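Local coordinates for protein manganese lipoxygenase (Gaeumannomyces graminis, PDB 5FX8) that uses a catalytic manganese ion to oxygenate linoleic and alpha-linolenic acids to their 11S- and 13R-hydroperoxides, at residues L250-N255 with D269-A274. Residues are numbered along the deposited sequence; the frame is centred on the assembly and turned at random.
Sequences LAIKTN and DDWLLA
I252 lays its CG1–CD1 arm against the six-membered ring of W271, I252 CD1 lying 3.6 Å from W271 CZ3 and I252 CG1 3.8 Å from that same carbon. W271 CH2 lies 3.7 Å from I252 CD1, so the methyl sits over against the CZ3–CH2 bond. Its approach to the ring is oblique, neither over the face nor at the edge. As a whole the two side chains cross at roughly a right angle. The isoleucine torsion explains the reach: CG1 stands anti to the carbonyl carbon (chi1 -62°) and chi2 is extended at 177°, which carries CD1 out from the strand to the helix. There I252 CD1 lies 4.0 Å from A274 CB and 3.7 Å from the backbone A274 O. W271 and A274 are three residues apart on the helix, about one turn, so their side chains meet the one isoleucine together. These carbon-to-carbon contacts make the join apolar, and no hydrogen bond crosses between 250-255 and 269-274. W271 NE1 donates a hydrogen bond to D161 OD1, which probably helps hold the ring's orientation. Y262 hydrogen-bonds through its backbone with I252 and A274 touches Y262, so strand 261-262 also borders the helix. Well away from the manganese site, the contact joins strand 246-253 of the five-stranded antiparallel sheet to the first turns of helix 268-305, a long helix of the lipoxygenase fold that further along supplies the manganese ligands H290 and H294.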
loop_
_atom_site.group_PDB
_atom_site.type_symbol
_atom_site.label_atom_id
_atom_site.label_comp_id
_atom_site.label_asym_id
_atom_site.label_seq_id
_atom_site.Cartn_x
_atom_site.Cartn_y
_atom_site.Cartn_z
ATOM N N LEU A 250 -15.623 -26.217 7.390
ATOM C CA LEU A 250 -16.225 -27.538 7.284
ATOM C C LEU A 250 -15.363 -28.475 6.445
ATOM O O LEU A 250 -14.863 -29.464 6.971
ATOM C CB LEU A 250 -17.652 -27.422 6.725
ATOM C CG LEU A 250 -18.586 -28.588 7.051
ATOM C CD1 LEU A 250 -20.051 -28.204 6.981
ATOM C CD2 LEU A 250 -18.342 -29.739 6.137
ATOM N N ALA A 251 -15.149 -28.193 5.164
ATOM C CA ALA A 251 -14.358 -29.079 4.324
ATOM C C ALA A 251 -13.565 -28.265 3.311
ATOM O O ALA A 251 -13.877 -27.111 3.029
ATOM C CB ALA A 251 -15.244 -30.095 3.607
ATOM N N ILE A 252 -12.531 -28.888 2.761
ATOM C CA ILE A 252 -11.704 -28.287 1.725
ATOM C C ILE A 252 -11.458 -29.339 0.659
ATOM O O ILE A 252 -10.965 -30.424 0.963
ATOM C CB ILE A 252 -10.370 -27.757 2.288
ATOM C CG1 ILE A 252 -10.627 -26.654 3.312
ATOM C CG2 ILE A 252 -9.483 -27.222 1.172
ATOM C CD1 ILE A 252 -9.383 -26.115 3.985
ATOM N N LYS A 253 -11.796 -29.025 -0.584
ATOM C CA LYS A 253 -11.593 -29.921 -1.710
ATOM C C LYS A 253 -10.568 -29.309 -2.659
ATOM O O LYS A 253 -10.753 -28.182 -3.126
ATOM C CB LYS A 253 -12.913 -30.167 -2.433
ATOM C CG LYS A 253 -12.917 -31.390 -3.289
ATOM C CD LYS A 253 -14.079 -31.407 -4.215
ATOM C CE LYS A 253 -14.114 -32.696 -4.959
ATOM N NZ LYS A 253 -15.026 -32.553 -6.088
ATOM N N THR A 254 -9.511 -30.061 -2.978
ATOM C CA THR A 254 -8.382 -29.499 -3.717
ATOM C C THR A 254 -8.688 -29.279 -5.184
ATOM O O THR A 254 -8.087 -28.399 -5.806
ATOM C CB THR A 254 -7.182 -30.420 -3.665
ATOM O OG1 THR A 254 -7.440 -31.525 -4.529
ATOM C CG2 THR A 254 -6.934 -30.899 -2.257
ATOM N N ASN A 255 -9.537 -30.110 -5.769
ATOM C CA ASN A 255 -9.892 -30.032 -7.181
ATOM C C ASN A 255 -8.715 -30.242 -8.111
ATOM O O ASN A 255 -8.763 -29.788 -9.254
ATOM C CB ASN A 255 -10.537 -28.699 -7.539
ATOM C CG ASN A 255 -11.879 -28.527 -6.926
ATOM O OD1 ASN A 255 -12.141 -27.514 -6.299
ATOM N ND2 ASN A 255 -12.751 -29.506 -7.109
ATOM N N ASP A 269 -1.868 -32.862 10.454
ATOM C CA ASP A 269 -1.071 -32.269 9.383
ATOM C C ASP A 269 -1.820 -32.235 8.071
ATOM O O ASP A 269 -1.604 -31.328 7.274
ATOM C CB ASP A 269 0.234 -33.016 9.196
ATOM C CG ASP A 269 1.133 -32.889 10.381
ATOM O OD1 ASP A 269 1.111 -31.822 11.018
ATOM O OD2 ASP A 269 1.843 -33.864 10.695
ATOM N N ASP A 270 -2.704 -33.191 7.817
ATOM C CA ASP A 270 -3.478 -33.109 6.589
ATOM C C ASP A 270 -4.398 -31.901 6.604
ATOM O O ASP A 270 -4.501 -31.180 5.608
ATOM C CB ASP A 270 -4.287 -34.374 6.369
ATOM C CG ASP A 270 -3.435 -35.542 5.939
ATOM O OD1 ASP A 270 -2.256 -35.340 5.592
ATOM O OD2 ASP A 270 -3.955 -36.675 5.946
ATOM N N TRP A 271 -5.095 -31.670 7.717
ATOM C CA TRP A 271 -6.014 -30.543 7.755
ATOM C C TRP A 271 -5.249 -29.245 7.717
ATOM O O TRP A 271 -5.636 -28.312 7.006
ATOM C CB TRP A 271 -6.898 -30.595 8.995
ATOM C CG TRP A 271 -7.709 -29.348 9.218
ATOM C CD1 TRP A 271 -7.588 -28.499 10.252
ATOM C CD2 TRP A 271 -8.742 -28.805 8.375
ATOM N NE1 TRP A 271 -8.483 -27.458 10.138
ATOM C CE2 TRP A 271 -9.203 -27.621 8.993
ATOM C CE3 TRP A 271 -9.321 -29.200 7.165
ATOM C CZ2 TRP A 271 -10.206 -26.835 8.452
ATOM C CZ3 TRP A 271 -10.336 -28.414 6.629
ATOM C CH2 TRP A 271 -10.767 -27.250 7.272
ATOM N N LEU A 272 -4.147 -29.174 8.456
ATOM C CA LEU A 272 -3.343 -27.965 8.418
ATOM C C LEU A 272 -2.850 -27.689 7.003
ATOM O O LEU A 272 -2.904 -26.547 6.534
ATOM C CB LEU A 272 -2.192 -28.077 9.405
ATOM C CG LEU A 272 -1.193 -26.929 9.408
ATOM C CD1 LEU A 272 -1.846 -25.616 9.651
ATOM C CD2 LEU A 272 -0.165 -27.156 10.459
ATOM N N LEU A 273 -2.437 -28.734 6.282
ATOM C CA LEU A 273 -1.950 -28.546 4.921
ATOM C C LEU A 273 -3.070 -28.154 3.980
ATOM O O LEU A 273 -2.838 -27.447 2.998
ATOM C CB LEU A 273 -1.270 -29.815 4.407
ATOM C CG LEU A 273 -0.579 -29.645 3.051
ATOM C CD1 LEU A 273 0.466 -28.580 3.146
ATOM C CD2 LEU A 273 0.055 -30.919 2.649
ATOM N N ALA A 274 -4.279 -28.628 4.245
ATOM C CA ALA A 274 -5.403 -28.214 3.431
ATOM C C ALA A 274 -5.659 -26.729 3.607
ATOM O O ALA A 274 -5.900 -26.003 2.633
ATOM C CB ALA A 274 -6.629 -29.030 3.797
#